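Local coordinates for protein endonuclease V (Bacillus subtilis, PDB 3GA2) that probably repairs deaminated DNA by cutting the second phosphodiester bond 3' to a deoxyinosine, using magnesium as cofactor, at residues L91-L96 with A129-F134; I143-L148 with L221-T226; D154-E159 with A164-I169; R177-R182 with K186-S191. The protein carries 1 engineered substitution. One frame throughout, in Å; residues are numbered along the deposited sequence.

Contact 1 (L91-L96 with A129-F134); sequences LAFREL and ATHAAF
His131 stands between Phe93 and Leu96, meeting one with its edge and the other with its face. The contact is core packing in an RNase H-like fold: the loop before helix 96-105, with the first residue of that helix, is pressed on helix 128-136. The two rings form a T-shaped pair, with the imidazole edge directed at the face of Phe93, planes at 74° and centroids 4.8 Å apart. The leading atom of the imidazole, His131 CE1, lies nearer the rim of the phenyl ring than its middle, 3.6 Å from Phe93 CZ. With CG anti to the backbone N (chi1 -161°), the imidazole reaches out from the helix into the angle between Phe93 and Leu96. Ala92 adds its methyl obliquely, CB lying 4.0 Å from His131 ND1. Ala92 O closes the turn into the helix, accepting from both Glu95 N and Leu96 N. Beyond the two segments, the ring of His7 also meets His131, and Phe17 of helix 14-25 makes a further edge-to-face pair with Phe93. Leu96 supplies a CH-pi contact: its CD2 sits 3.4 Å from the centroid of the His131 ring, only 6° off the normal.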
loop_
_atom_site.group_PDB
_atom_site.type_symbol
_atom_site.label_atom_id
_atom_site.label_comp_id
_atom_site.label_asym_id
_atom_site.label_seq_id
_atom_site.Cartn_x
_atom_site.Cartn_y
_atom_site.Cartn_z
ATOM N N LEU A 91 -3.624 -3.677 -11.647
ATOM C CA LEU A 91 -2.397 -2.929 -11.420
ATOM C C LEU A 91 -1.449 -3.652 -10.468
ATOM O O LEU A 91 -0.249 -3.741 -10.726
ATOM C CB LEU A 91 -2.728 -1.554 -10.849
ATOM C CG LEU A 91 -1.532 -0.645 -10.568
ATOM C CD1 LEU A 91 -0.772 -0.375 -11.865
ATOM C CD2 LEU A 91 -2.019 0.656 -9.946
ATOM N N ALA A 92 -1.992 -4.167 -9.369
ATOM C CA ALA A 92 -1.192 -4.865 -8.373
ATOM C C ALA A 92 -0.276 -5.930 -8.967
ATOM O O ALA A 92 0.861 -6.097 -8.520
ATOM C CB ALA A 92 -2.095 -5.490 -7.324
ATOM N N PHE A 93 -0.764 -6.655 -9.971
ATOM C CA PHE A 93 0.048 -7.700 -10.588
ATOM C C PHE A 93 1.291 -7.151 -11.279
ATOM O O PHE A 93 2.349 -7.780 -11.249
ATOM C CB PHE A 93 -0.773 -8.522 -11.588
ATOM C CG PHE A 93 -1.794 -9.417 -10.943
ATOM C CD1 PHE A 93 -3.006 -8.901 -10.493
ATOM C CD2 PHE A 93 -1.542 -10.776 -10.778
ATOM C CE1 PHE A 93 -3.952 -9.728 -9.890
ATOM C CE2 PHE A 93 -2.482 -11.608 -10.175
ATOM C CZ PHE A 93 -3.690 -11.085 -9.730
ATOM N N ARG A 94 1.181 -5.984 -11.899
ATOM C CA ARG A 94 2.348 -5.423 -12.564
ATOM C C ARG A 94 3.212 -4.576 -11.640
ATOM O O ARG A 94 4.162 -3.936 -12.086
ATOM C CB ARG A 94 1.943 -4.611 -13.798
ATOM C CG ARG A 94 0.896 -3.547 -13.583
ATOM C CD ARG A 94 0.715 -2.737 -14.867
ATOM N NE ARG A 94 -0.451 -1.860 -14.818
ATOM C CZ ARG A 94 -1.709 -2.281 -14.903
ATOM N NH1 ARG A 94 -1.973 -3.574 -15.045
ATOM N NH2 ARG A 94 -2.705 -1.407 -14.848
ATOM N N GLU A 95 2.886 -4.579 -10.351
ATOM C CA GLU A 95 3.660 -3.814 -9.379
ATOM C C GLU A 95 4.402 -4.752 -8.440
ATOM O O GLU A 95 5.526 -4.477 -8.042
ATOM C CB GLU A 95 2.746 -2.908 -8.553
ATOM C CG GLU A 95 1.980 -1.884 -9.356
ATOM C CD GLU A 95 1.161 -0.966 -8.470
ATOM O OE1 GLU A 95 0.337 -1.477 -7.685
ATOM O OE2 GLU A 95 1.340 0.266 -8.564
ATOM N N LEU A 96 3.760 -5.866 -8.104
ATOM C CA LEU A 96 4.330 -6.846 -7.199
ATOM C C LEU A 96 5.774 -7.241 -7.497
ATOM O O LEU A 96 6.604 -7.281 -6.588
ATOM C CB LEU A 96 3.437 -8.082 -7.145
ATOM C CG LEU A 96 2.458 -8.135 -5.965
ATOM C CD1 LEU A 96 1.808 -6.776 -5.771
ATOM C CD2 LEU A 96 1.402 -9.211 -6.214
ATOM N N ALA A 129 -2.036 -3.509 -1.395
ATOM C CA ALA A 129 -1.622 -3.682 -0.003
ATOM C C ALA A 129 -1.977 -5.079 0.518
ATOM O O ALA A 129 -1.178 -5.725 1.202
ATOM C CB ALA A 129 -2.265 -2.611 0.884
ATOM N N THR A 130 -3.178 -5.543 0.196
ATOM C CA THR A 130 -3.613 -6.860 0.634
ATOM C C THR A 130 -2.834 -7.951 -0.101
ATOM O O THR A 130 -2.293 -8.874 0.512
ATOM C CB THR A 130 -5.130 -7.051 0.385
ATOM O OG1 THR A 130 -5.863 -6.100 1.168
ATOM C CG2 THR A 130 -5.573 -8.466 0.771
ATOM N N HIS A 131 -2.777 -7.822 -1.421
ATOM C CA HIS A 131 -2.084 -8.777 -2.271
ATOM C C HIS A 131 -0.606 -8.934 -1.886
ATOM O O HIS A 131 -0.110 -10.055 -1.749
ATOM C CB HIS A 131 -2.215 -8.339 -3.740
ATOM C CG HIS A 131 -1.955 -9.433 -4.729
ATOM N ND1 HIS A 131 -2.293 -9.324 -6.064
ATOM C CD2 HIS A 131 -1.388 -10.653 -4.585
ATOM C CE1 HIS A 131 -1.941 -10.429 -6.695
ATOM N NE2 HIS A 131 -1.390 -11.253 -5.821
ATOM N N ALA A 132 0.095 -7.818 -1.711
ATOM C CA ALA A 132 1.506 -7.860 -1.339
ATOM C C ALA A 132 1.732 -8.567 -0.002
ATOM O O ALA A 132 2.775 -9.183 0.213
ATOM C CB ALA A 132 2.072 -6.443 -1.278
ATOM N N ALA A 133 0.754 -8.480 0.892
ATOM C CA ALA A 133 0.881 -9.099 2.208
ATOM C C ALA A 133 1.231 -10.579 2.139
ATOM O O ALA A 133 2.056 -11.058 2.915
ATOM C CB ALA A 133 -0.395 -8.909 3.001
ATOM N N PHE A 134 0.612 -11.307 1.216
ATOM C CA PHE A 134 0.899 -12.730 1.106
ATOM C C PHE A 134 2.373 -12.981 0.820
ATOM O O PHE A 134 2.976 -13.878 1.407
ATOM C CB PHE A 134 0.035 -13.377 0.025
ATOM C CG PHE A 134 -1.435 -13.292 0.300
ATOM C CD1 PHE A 134 -2.208 -12.298 -0.286
ATOM C CD2 PHE A 134 -2.042 -14.193 1.161
ATOM C CE1 PHE A 134 -3.575 -12.200 -0.017
ATOM C CE2 PHE A 134 -3.407 -14.106 1.439
ATOM C CZ PHE A 134 -4.172 -13.107 0.848
#

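Contact 2 (I143-L148 with L221-T226); sequences IAKTYL and LADLET
Lys145 and Asp223 meet through a salt bridge, and this one pair is the whole of the direct contact between 143-148 and 221-226. Lys145 NZ donates to Asp223 OD2 at 3.1 Å, approaching from above the carboxylate plane, 59° out of it. The two side chains come from opposite directions to bridge backbones whose CA atoms, Lys145 to Asp223, are 11.5 Å apart. The lysine achieves this by running extended beyond CG, while Asp223 holds CG anti to its own backbone N (chi1 -172°), which carries the carboxylate out from the helix. A second ionic link joins Lys145 NZ to Asp116 OD1, so the ammonium group is shared by two acidic side chains.

Hydrogen bonding within helix 217-235 stays close to the aspartate: Thr226 OG1 donates to Asp223 O at 2.6 Å, and Thr226 N is bonded to Ala222 O in the regular helical pattern. Lys145 follows directly on strand 140-144 of the RNase H-like sheet, and its carbonyl O is bonded by Arg214 NH1.

Like charges also gather here, since Asp223 OD1 lies close to Asp46 OD1. Asp46 and Asp116 are predicted magnesium ligands. Two carboxylates at one ammonium group, with a third next to Asp223, are consistent with a metal-dependent nuclease centre, in which Lys145 would offset part of the negative charge.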
loop_
_atom_site.group_PDB
_atom_site.type_symbol
_atom_site.label_atom_id
_atom_site.label_comp_id
_atom_site.label_asym_id
_atom_site.label_seq_id
_atom_site.Cartn_x
_atom_site.Cartn_y
_atom_site.Cartn_z
ATOM N N ILE A 143 -3.098 2.801 2.292
ATOM C CA ILE A 143 -3.271 4.246 2.449
ATOM C C ILE A 143 -3.456 4.820 1.030
ATOM O O ILE A 143 -2.474 5.053 0.320
ATOM C CB ILE A 143 -2.018 4.905 3.078
ATOM C CG1 ILE A 143 -1.727 4.308 4.460
ATOM C CG2 ILE A 143 -2.228 6.412 3.182
ATOM C CD1 ILE A 143 -2.788 4.622 5.519
ATOM N N ALA A 144 -4.702 5.038 0.621
ATOM C CA ALA A 144 -4.988 5.567 -0.717
ATOM C C ALA A 144 -5.261 7.082 -0.736
ATOM O O ALA A 144 -5.962 7.602 0.131
ATOM C CB ALA A 144 -6.175 4.809 -1.327
ATOM N N LYS A 145 -4.723 7.777 -1.738
ATOM C CA LYS A 145 -4.900 9.227 -1.875
ATOM C C LYS A 145 -6.197 9.565 -2.598
ATOM O O LYS A 145 -6.676 10.694 -2.532
ATOM C CB LYS A 145 -3.743 9.841 -2.665
ATOM C CG LYS A 145 -2.363 9.645 -2.068
ATOM C CD LYS A 145 -1.293 10.065 -3.073
ATOM C CE LYS A 145 0.099 9.757 -2.565
ATOM N NZ LYS A 145 1.141 10.131 -3.556
ATOM N N THR A 146 -6.752 8.591 -3.311
ATOM C CA THR A 146 -7.989 8.813 -4.047
ATOM C C THR A 146 -8.997 7.730 -3.712
ATOM O O THR A 146 -8.631 6.588 -3.413
ATOM C CB THR A 146 -7.754 8.805 -5.567
ATOM O OG1 THR A 146 -7.315 7.505 -5.977
ATOM C CG2 THR A 146 -6.698 9.836 -5.950
ATOM N N TYR A 147 -10.271 8.093 -3.779
ATOM C CA TYR A 147 -11.344 7.170 -3.461
ATOM C C TYR A 147 -11.780 6.294 -4.622
ATOM O O TYR A 147 -12.116 6.786 -5.696
ATOM C CB TYR A 147 -12.557 7.941 -2.944
ATOM C CG TYR A 147 -13.737 7.055 -2.607
ATOM C CD1 TYR A 147 -13.676 6.149 -1.548
ATOM C CD2 TYR A 147 -14.923 7.136 -3.342
ATOM C CE1 TYR A 147 -14.769 5.349 -1.222
ATOM C CE2 TYR A 147 -16.022 6.341 -3.029
ATOM C CZ TYR A 147 -15.938 5.453 -1.966
ATOM O OH TYR A 147 -17.026 4.680 -1.650
ATOM N N LEU A 148 -11.783 4.988 -4.385
ATOM C CA LEU A 148 -12.211 4.017 -5.382
ATOM C C LEU A 148 -13.686 3.716 -5.114
ATOM O O LEU A 148 -14.014 3.022 -4.150
ATOM C CB LEU A 148 -11.386 2.736 -5.245
ATOM C CG LEU A 148 -11.700 1.622 -6.247
ATOM C CD1 LEU A 148 -11.401 2.099 -7.662
ATOM C CD2 LEU A 148 -10.865 0.393 -5.914
ATOM N N LEU A 221 7.577 9.573 3.012
ATOM C CA LEU A 221 8.987 9.476 2.664
ATOM C C LEU A 221 9.200 8.607 1.424
ATOM O O LEU A 221 9.987 8.951 0.547
ATOM C CB LEU A 221 9.800 8.935 3.851
ATOM C CG LEU A 221 9.892 9.948 5.001
ATOM C CD1 LEU A 221 10.671 9.378 6.172
ATOM C CD2 LEU A 221 10.559 11.223 4.483
ATOM N N ALA A 222 8.489 7.491 1.338
ATOM C CA ALA A 222 8.637 6.613 0.185
ATOM C C ALA A 222 8.199 7.344 -1.083
ATOM O O ALA A 222 8.860 7.262 -2.115
ATOM C CB ALA A 222 7.809 5.345 0.374
ATOM N N ASP A 223 7.081 8.055 -1.000
ATOM C CA ASP A 223 6.558 8.802 -2.136
ATOM C C ASP A 223 7.599 9.811 -2.631
ATOM O O ASP A 223 7.898 9.872 -3.820
ATOM C CB ASP A 223 5.263 9.512 -1.727
ATOM C CG ASP A 223 4.552 10.165 -2.897
ATOM O OD1 ASP A 223 4.622 9.625 -4.021
ATOM O OD2 ASP A 223 3.905 11.211 -2.684
ATOM N N LEU A 224 8.155 10.593 -1.713
ATOM C CA LEU A 224 9.159 11.581 -2.073
ATOM C C LEU A 224 10.401 10.919 -2.664
ATOM O O LEU A 224 11.050 11.479 -3.545
ATOM C CB LEU A 224 9.561 12.406 -0.849
ATOM C CG LEU A 224 8.512 13.336 -0.234
ATOM C CD1 LEU A 224 9.039 13.906 1.071
ATOM C CD2 LEU A 224 8.177 14.459 -1.207
ATOM N N GLU A 225 10.730 9.726 -2.184
ATOM C CA GLU A 225 11.907 9.021 -2.672
ATOM C C GLU A 225 11.700 8.482 -4.091
ATOM O O GLU A 225 12.606 8.543 -4.925
ATOM C CB GLU A 225 12.266 7.880 -1.719
ATOM C CG GLU A 225 13.573 7.193 -2.047
ATOM C CD GLU A 225 14.785 8.016 -1.672
ATOM O OE1 GLU A 225 15.840 7.831 -2.315
ATOM O OE2 GLU A 225 14.701 8.836 -0.730
ATOM N N THR A 226 10.508 7.958 -4.364
ATOM C CA THR A 226 10.194 7.426 -5.688
ATOM C C THR A 226 10.217 8.551 -6.720
ATOM O O THR A 226 10.594 8.342 -7.874
ATOM C CB THR A 226 8.800 6.768 -5.722
ATOM O OG1 THR A 226 7.805 7.733 -5.358
ATOM C CG2 THR A 226 8.735 5.597 -4.760
#

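Contact 3 (D154-E159 with A164-I169); sequences DFVTPE and AYTDII
Thr166 lays its methyl against the backbone of Pro158, CG2 standing 3.6 Å from Pro158 CA, and the same methyl meets Val156 CG1 at 4.0 Å, the two side chains crossing at about a right angle. Its hydroxyl bonds to the same segment: OG1 donates to Val156 O at 2.6 Å, in the carbonyl plane. A chi1 of 62° sets OG1 between the backbone N and the carbonyl carbon, which leaves CG2 anti to that carbon and turned to the proline. Thr166 OG1 also accepts from a water that is held by Val156 N and donates in turn to Asp167 O. In its place, a valine is likely to leave Val156 O without this donor and the water without one of its acceptors.

Strand 165-170 is an outermost strand of the mixed sheet, and 154-159 runs nearly antiparallel to it, their end-to-end directions 171° apart, without forming a strand of its own. A second water takes the place of a direct backbone bond, accepting from Glu159 N and donating to Tyr165 O. At one end of the contact Ala164 CB touches Glu159 CB at 3.6 Å; at the other, Phe155 CB packs on Ile168 CG1 at 4.0 Å. The Phe155 ring leads away from the strand to make edge-to-face pairs with Tyr147 and Phe189. Pro158 CB rests 3.9 Å from Tyr165 CA.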
loop_
_atom_site.group_PDB
_atom_site.type_symbol
_atom_site.label_atom_id
_atom_site.label_comp_id
_atom_site.label_asym_id
_atom_site.label_seq_id
_atom_site.Cartn_x
_atom_site.Cartn_y
_atom_site.Cartn_z
ATOM N N ASP A 154 -20.900 5.759 -2.246
ATOM C CA ASP A 154 -20.107 6.937 -1.957
ATOM C C ASP A 154 -19.838 6.994 -0.463
ATOM O O ASP A 154 -20.630 6.499 0.339
ATOM C CB ASP A 154 -20.839 8.198 -2.411
ATOM C CG ASP A 154 -20.032 9.455 -2.167
ATOM O OD1 ASP A 154 -18.863 9.513 -2.613
ATOM O OD2 ASP A 154 -20.565 10.388 -1.532
ATOM N N PHE A 155 -18.718 7.597 -0.093
ATOM C CA PHE A 155 -18.354 7.696 1.309
ATOM C C PHE A 155 -18.911 8.960 1.940
ATOM O O PHE A 155 -19.325 9.889 1.243
ATOM C CB PHE A 155 -16.830 7.672 1.453
ATOM C CG PHE A 155 -16.147 8.890 0.905
ATOM C CD1 PHE A 155 -15.970 10.018 1.699
ATOM C CD2 PHE A 155 -15.677 8.910 -0.407
ATOM C CE1 PHE A 155 -15.335 11.147 1.200
ATOM C CE2 PHE A 155 -15.040 10.037 -0.918
ATOM C CZ PHE A 155 -14.867 11.160 -0.113
ATOM N N VAL A 156 -18.933 8.979 3.267
ATOM C CA VAL A 156 -19.411 10.134 4.009
ATOM C C VAL A 156 -18.183 10.948 4.374
ATOM O O VAL A 156 -17.217 10.413 4.917
ATOM C CB VAL A 156 -20.142 9.718 5.301
ATOM C CG1 VAL A 156 -20.496 10.954 6.116
ATOM C CG2 VAL A 156 -21.398 8.939 4.959
ATOM N N THR A 157 -18.212 12.236 4.060
ATOM C CA THR A 157 -17.081 13.095 4.370
ATOM C C THR A 157 -16.862 13.117 5.876
ATOM O O THR A 157 -17.783 13.389 6.642
ATOM C CB THR A 157 -17.313 14.528 3.880
ATOM O OG1 THR A 157 -17.502 14.521 2.460
ATOM C CG2 THR A 157 -16.117 15.403 4.223
ATOM N N PRO A 158 -15.633 12.818 6.318
ATOM C CA PRO A 158 -15.317 12.809 7.747
ATOM C C PRO A 158 -15.236 14.231 8.274
ATOM O O PRO A 158 -15.149 15.180 7.498
ATOM C CB PRO A 158 -13.977 12.086 7.794
ATOM C CG PRO A 158 -13.321 12.557 6.528
ATOM C CD PRO A 158 -14.451 12.462 5.511
ATOM N N GLU A 159 -15.269 14.379 9.592
ATOM C CA GLU A 159 -15.197 15.699 10.196
ATOM C C GLU A 159 -13.879 16.379 9.837
ATOM O O GLU A 159 -12.934 15.728 9.393
ATOM C CB GLU A 159 -15.335 15.596 11.717
ATOM C CG GLU A 159 -15.511 16.947 12.382
ATOM C CD GLU A 159 -16.742 17.678 11.875
ATOM O OE1 GLU A 159 -16.683 18.921 11.741
ATOM O OE2 GLU A 159 -17.766 17.008 11.615
ATOM N N ALA A 164 -10.469 12.172 12.586
ATOM C CA ALA A 164 -11.878 11.898 12.315
ATOM C C ALA A 164 -12.004 10.912 11.161
ATOM O O ALA A 164 -11.184 10.915 10.250
ATOM C CB ALA A 164 -12.610 13.196 11.974
ATOM N N TYR A 165 -13.037 10.080 11.188
ATOM C CA TYR A 165 -13.210 9.105 10.123
ATOM C C TYR A 165 -14.652 8.664 9.965
ATOM O O TYR A 165 -15.496 8.936 10.813
ATOM C CB TYR A 165 -12.332 7.881 10.410
ATOM C CG TYR A 165 -12.797 7.066 11.597
ATOM C CD1 TYR A 165 -13.761 6.080 11.442
ATOM C CD2 TYR A 165 -12.288 7.293 12.875
ATOM C CE1 TYR A 165 -14.212 5.336 12.518
ATOM C CE2 TYR A 165 -12.734 6.548 13.971
ATOM C CZ TYR A 165 -13.697 5.570 13.780
ATOM O OH TYR A 165 -14.154 4.809 14.830
ATOM N N THR A 166 -14.926 7.987 8.856
ATOM C CA THR A 166 -16.248 7.452 8.585
ATOM C C THR A 166 -15.992 6.103 7.940
ATOM O O THR A 166 -15.027 5.948 7.193
ATOM C CB THR A 166 -17.055 8.334 7.598
ATOM O OG1 THR A 166 -16.376 8.381 6.336
ATOM C CG2 THR A 166 -17.216 9.746 8.149
ATOM N N ASP A 167 -16.838 5.127 8.238
ATOM C CA ASP A 167 -16.672 3.801 7.664
ATOM C C ASP A 167 -17.283 3.764 6.276
ATOM O O ASP A 167 -18.379 4.278 6.058
ATOM C CB ASP A 167 -17.359 2.728 8.519
ATOM C CG ASP A 167 -16.654 2.482 9.831
ATOM O OD1 ASP A 167 -15.424 2.677 9.895
ATOM O OD2 ASP A 167 -17.326 2.071 10.799
ATOM N N ILE A 168 -16.562 3.163 5.340
ATOM C CA ILE A 168 -17.052 3.026 3.981
ATOM C C ILE A 168 -17.690 1.648 3.969
ATOM O O ILE A 168 -16.992 0.639 4.026
ATOM C CB ILE A 168 -15.898 3.073 2.984
ATOM C CG1 ILE A 168 -15.163 4.404 3.130
ATOM C CG2 ILE A 168 -16.424 2.885 1.561
ATOM C CD1 ILE A 168 -13.807 4.434 2.453
ATOM N N ILE A 169 -19.017 1.609 3.922
ATOM C CA ILE A 169 -19.731 0.347 3.949
ATOM C C ILE A 169 -20.414 0.026 2.624
ATOM O O ILE A 169 -21.069 0.877 2.021
ATOM C CB ILE A 169 -20.763 0.344 5.101
ATOM C CG1 ILE A 169 -20.076 0.774 6.406
ATOM C CG2 ILE A 169 -21.356 -1.054 5.269
ATOM C CD1 ILE A 169 -20.976 0.776 7.631
HETATM O O HOH W 1 -18.012 6.915 4.730
HETATM O O HOH W 2 -15.959 11.981 10.919
#

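Contact 4 (R177-R182 with K186-S191); sequences RALRTR and KPIFLS
Arg177 and Leu190 face each other as an antiparallel hydrogen-bonded pair, each backbone N-H bound to the other's carbonyl: Arg177 N to Leu190 O at 2.7 Å, and Leu190 N to Arg177 O at 2.8 Å. Leu179 and Ile188 repeat the pattern two residues on, with Leu179 N to Ile188 O nearly straight at 172°. Between them Ala178 and Phe189 form the non-hydrogen-bonded pair of this beta hairpin, Ala178 CB lying 4.0 Å from Phe189 CE2. Arg177 O receives a further CA-H contact from Phe189 CA, at 3.4 Å, and Arg177 NE is paired with Asp167 OD1 in a salt bridge.

Past the paired strands, side chains and a water take over. Arg182 N donates to a water 2.8 Å away that also lies beside Lys186 O. All three nitrogens of the Arg180 guanidinium have carbonyl partners: NE gives to Glu159 O, NH2 to Pro158 O and NH1 to Val185 O. Arg180 NH1 also lies 3.7 Å from Pro187 CD. Thr181 OG1 donates to Arg214 O, and its CG2 presses on Ile188 CD1 at 3.4 Å, tighter than usual carbon contact. With an alanine here, Arg214 O would probably lose this donor and a gap would open beside Ile188 CD1.

Strand 188-194 lies between 140-144 and 173-179, and the latter is followed by 165-170. Helix 198-207 packs on the face bearing Arg177, Leu179 and Leu190, while Phe189 and Ala178 point to the other face, where Phe189 touches Ala144 of strand 140-144.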
loop_
_atom_site.group_PDB
_atom_site.type_symbol
_atom_site.label_atom_id
_atom_site.label_comp_id
_atom_site.label_asym_id
_atom_site.label_seq_id
_atom_site.Cartn_x
_atom_site.Cartn_y
_atom_site.Cartn_z
ATOM N N ARG A 177 -12.029 3.032 5.653
ATOM C CA ARG A 177 -12.471 4.301 6.221
ATOM C C ARG A 177 -11.976 5.527 5.453
ATOM O O ARG A 177 -10.924 5.491 4.813
ATOM C CB ARG A 177 -12.002 4.418 7.681
ATOM C CG ARG A 177 -12.668 3.442 8.647
ATOM C CD ARG A 177 -12.064 3.493 10.049
ATOM N NE ARG A 177 -12.802 2.641 10.981
ATOM C CZ ARG A 177 -12.404 2.355 12.218
ATOM N NH1 ARG A 177 -11.264 2.852 12.684
ATOM N NH2 ARG A 177 -13.148 1.575 12.992
ATOM N N ALA A 178 -12.753 6.605 5.508
ATOM C CA ALA A 178 -12.356 7.862 4.884
ATOM C C ALA A 178 -11.781 8.529 6.122
ATOM O O ALA A 178 -12.494 8.742 7.104
ATOM C CB ALA A 178 -13.570 8.621 4.373
ATOM N N LEU A 179 -10.491 8.834 6.081
ATOM C CA LEU A 179 -9.814 9.397 7.239
ATOM C C LEU A 179 -9.159 10.752 7.043
ATOM O O LEU A 179 -8.381 10.953 6.110
ATOM C CB LEU A 179 -8.757 8.399 7.727
ATOM C CG LEU A 179 -7.880 8.783 8.921
ATOM C CD1 LEU A 179 -8.735 8.906 10.166
ATOM C CD2 LEU A 179 -6.792 7.738 9.112
ATOM N N ARG A 180 -9.479 11.665 7.955
ATOM C CA ARG A 180 -8.931 13.012 7.950
ATOM C C ARG A 180 -7.607 12.955 8.706
ATOM O O ARG A 180 -7.592 12.964 9.934
ATOM C CB ARG A 180 -9.878 13.970 8.679
ATOM C CG ARG A 180 -9.490 15.436 8.562
ATOM C CD ARG A 180 -9.906 16.008 7.215
ATOM N NE ARG A 180 -11.358 16.038 7.077
ATOM C CZ ARG A 180 -12.007 16.483 6.005
ATOM N NH1 ARG A 180 -11.337 16.943 4.957
ATOM N NH2 ARG A 180 -13.333 16.471 5.988
ATOM N N THR A 181 -6.498 12.884 7.984
ATOM C CA THR A 181 -5.200 12.832 8.636
ATOM C C THR A 181 -4.729 14.240 8.933
ATOM O O THR A 181 -4.267 14.533 10.034
ATOM C CB THR A 181 -4.169 12.122 7.768
ATOM O OG1 THR A 181 -4.293 12.573 6.417
ATOM C CG2 THR A 181 -4.381 10.620 7.830
ATOM N N ARG A 182 -4.848 15.115 7.947
ATOM C CA ARG A 182 -4.453 16.502 8.122
ATOM C C ARG A 182 -5.762 17.290 8.092
ATOM O O ARG A 182 -6.569 17.135 7.172
ATOM C CB ARG A 182 -3.514 16.913 6.988
ATOM C CG ARG A 182 -2.942 18.302 7.115
ATOM C CD ARG A 182 -2.055 18.595 5.934
ATOM N NE ARG A 182 -1.635 19.990 5.892
ATOM C CZ ARG A 182 -1.136 20.579 4.811
ATOM N NH1 ARG A 182 -0.998 19.889 3.683
ATOM N NH2 ARG A 182 -0.782 21.855 4.854
ATOM N N LYS A 186 -7.734 17.357 2.083
ATOM C CA LYS A 186 -8.346 16.134 1.567
ATOM C C LYS A 186 -8.005 14.920 2.418
ATOM O O LYS A 186 -6.848 14.685 2.754
ATOM C CB LYS A 186 -7.901 15.877 0.126
ATOM C CG LYS A 186 -8.601 14.697 -0.545
ATOM C CD LYS A 186 -8.124 14.543 -1.981
ATOM C CE LYS A 186 -8.847 13.430 -2.717
ATOM N NZ LYS A 186 -8.321 13.284 -4.107
ATOM N N PRO A 187 -9.014 14.123 2.776
ATOM C CA PRO A 187 -8.743 12.943 3.594
ATOM C C PRO A 187 -8.107 11.824 2.779
ATOM O O PRO A 187 -8.032 11.900 1.550
ATOM C CB PRO A 187 -10.126 12.568 4.116
ATOM C CG PRO A 187 -11.013 12.947 2.974
ATOM C CD PRO A 187 -10.460 14.287 2.546
ATOM N N ILE A 188 -7.620 10.803 3.469
ATOM C CA ILE A 188 -7.037 9.662 2.788
ATOM C C ILE A 188 -8.009 8.509 2.985
ATOM O O ILE A 188 -8.935 8.597 3.793
ATOM C CB ILE A 188 -5.664 9.274 3.365
ATOM C CG1 ILE A 188 -5.772 9.047 4.873
ATOM C CG2 ILE A 188 -4.637 10.348 3.024
ATOM C CD1 ILE A 188 -4.642 8.228 5.438
ATOM N N PHE A 189 -7.801 7.430 2.241
ATOM C CA PHE A 189 -8.676 6.283 2.342
ATOM C C PHE A 189 -7.936 5.074 2.855
ATOM O O PHE A 189 -7.085 4.506 2.188
ATOM C CB PHE A 189 -9.338 6.051 0.991
ATOM C CG PHE A 189 -10.086 7.247 0.521
ATOM C CD1 PHE A 189 -9.474 8.183 -0.309
ATOM C CD2 PHE A 189 -11.354 7.519 1.023
ATOM C CE1 PHE A 189 -10.111 9.378 -0.626
ATOM C CE2 PHE A 189 -12.001 8.711 0.713
ATOM C CZ PHE A 189 -11.375 9.646 -0.112
ATOM N N LEU A 190 -8.296 4.709 4.077
ATOM C CA LEU A 190 -7.681 3.625 4.809
ATOM C C LEU A 190 -8.381 2.294 4.713
ATOM O O LEU A 190 -9.606 2.212 4.819
ATOM C CB LEU A 190 -7.597 4.016 6.283
ATOM C CG LEU A 190 -7.062 2.960 7.261
ATOM C CD1 LEU A 190 -5.542 2.943 7.184
ATOM C CD2 LEU A 190 -7.501 3.293 8.697
ATOM N N SER A 191 -7.590 1.248 4.528
ATOM C CA SER A 191 -8.126 -0.101 4.484
ATOM C C SER A 191 -7.073 -1.033 5.036
ATOM O O SER A 191 -5.874 -0.754 4.961
ATOM C CB SER A 191 -8.493 -0.521 3.054
ATOM O OG SER A 191 -7.358 -0.615 2.222
HETATM O O HOH W 3 -6.671 14.666 5.825
#

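How the contacts relate
Contacts 2, 3 and 4 share one sheet, and along the chain contacts 3 and 4 are both nested within the loop that contact 2 closes. Contact 2 borders the predicted magnesium site, with the Asp223 and Lys145 side chains each about 3 Å from those of Asp46 and Asp116 respectively. Contact 4 is one strand further out, the side chain of Ile188 about 8 Å from that of Asp116, and Ala144 O is probably bonded to Phe189 N at 2.8 Å. Contacts 3 and 4 have centres about 8 Å apart, while Tyr147 OH of contact 2 packs on Ile168 CG2 of contact 3 at 3.7 Å. Contact 1 stands apart, its nearest atoms about 6 Å from contact 2, but helix 128-136 is followed directly by strand 140-144.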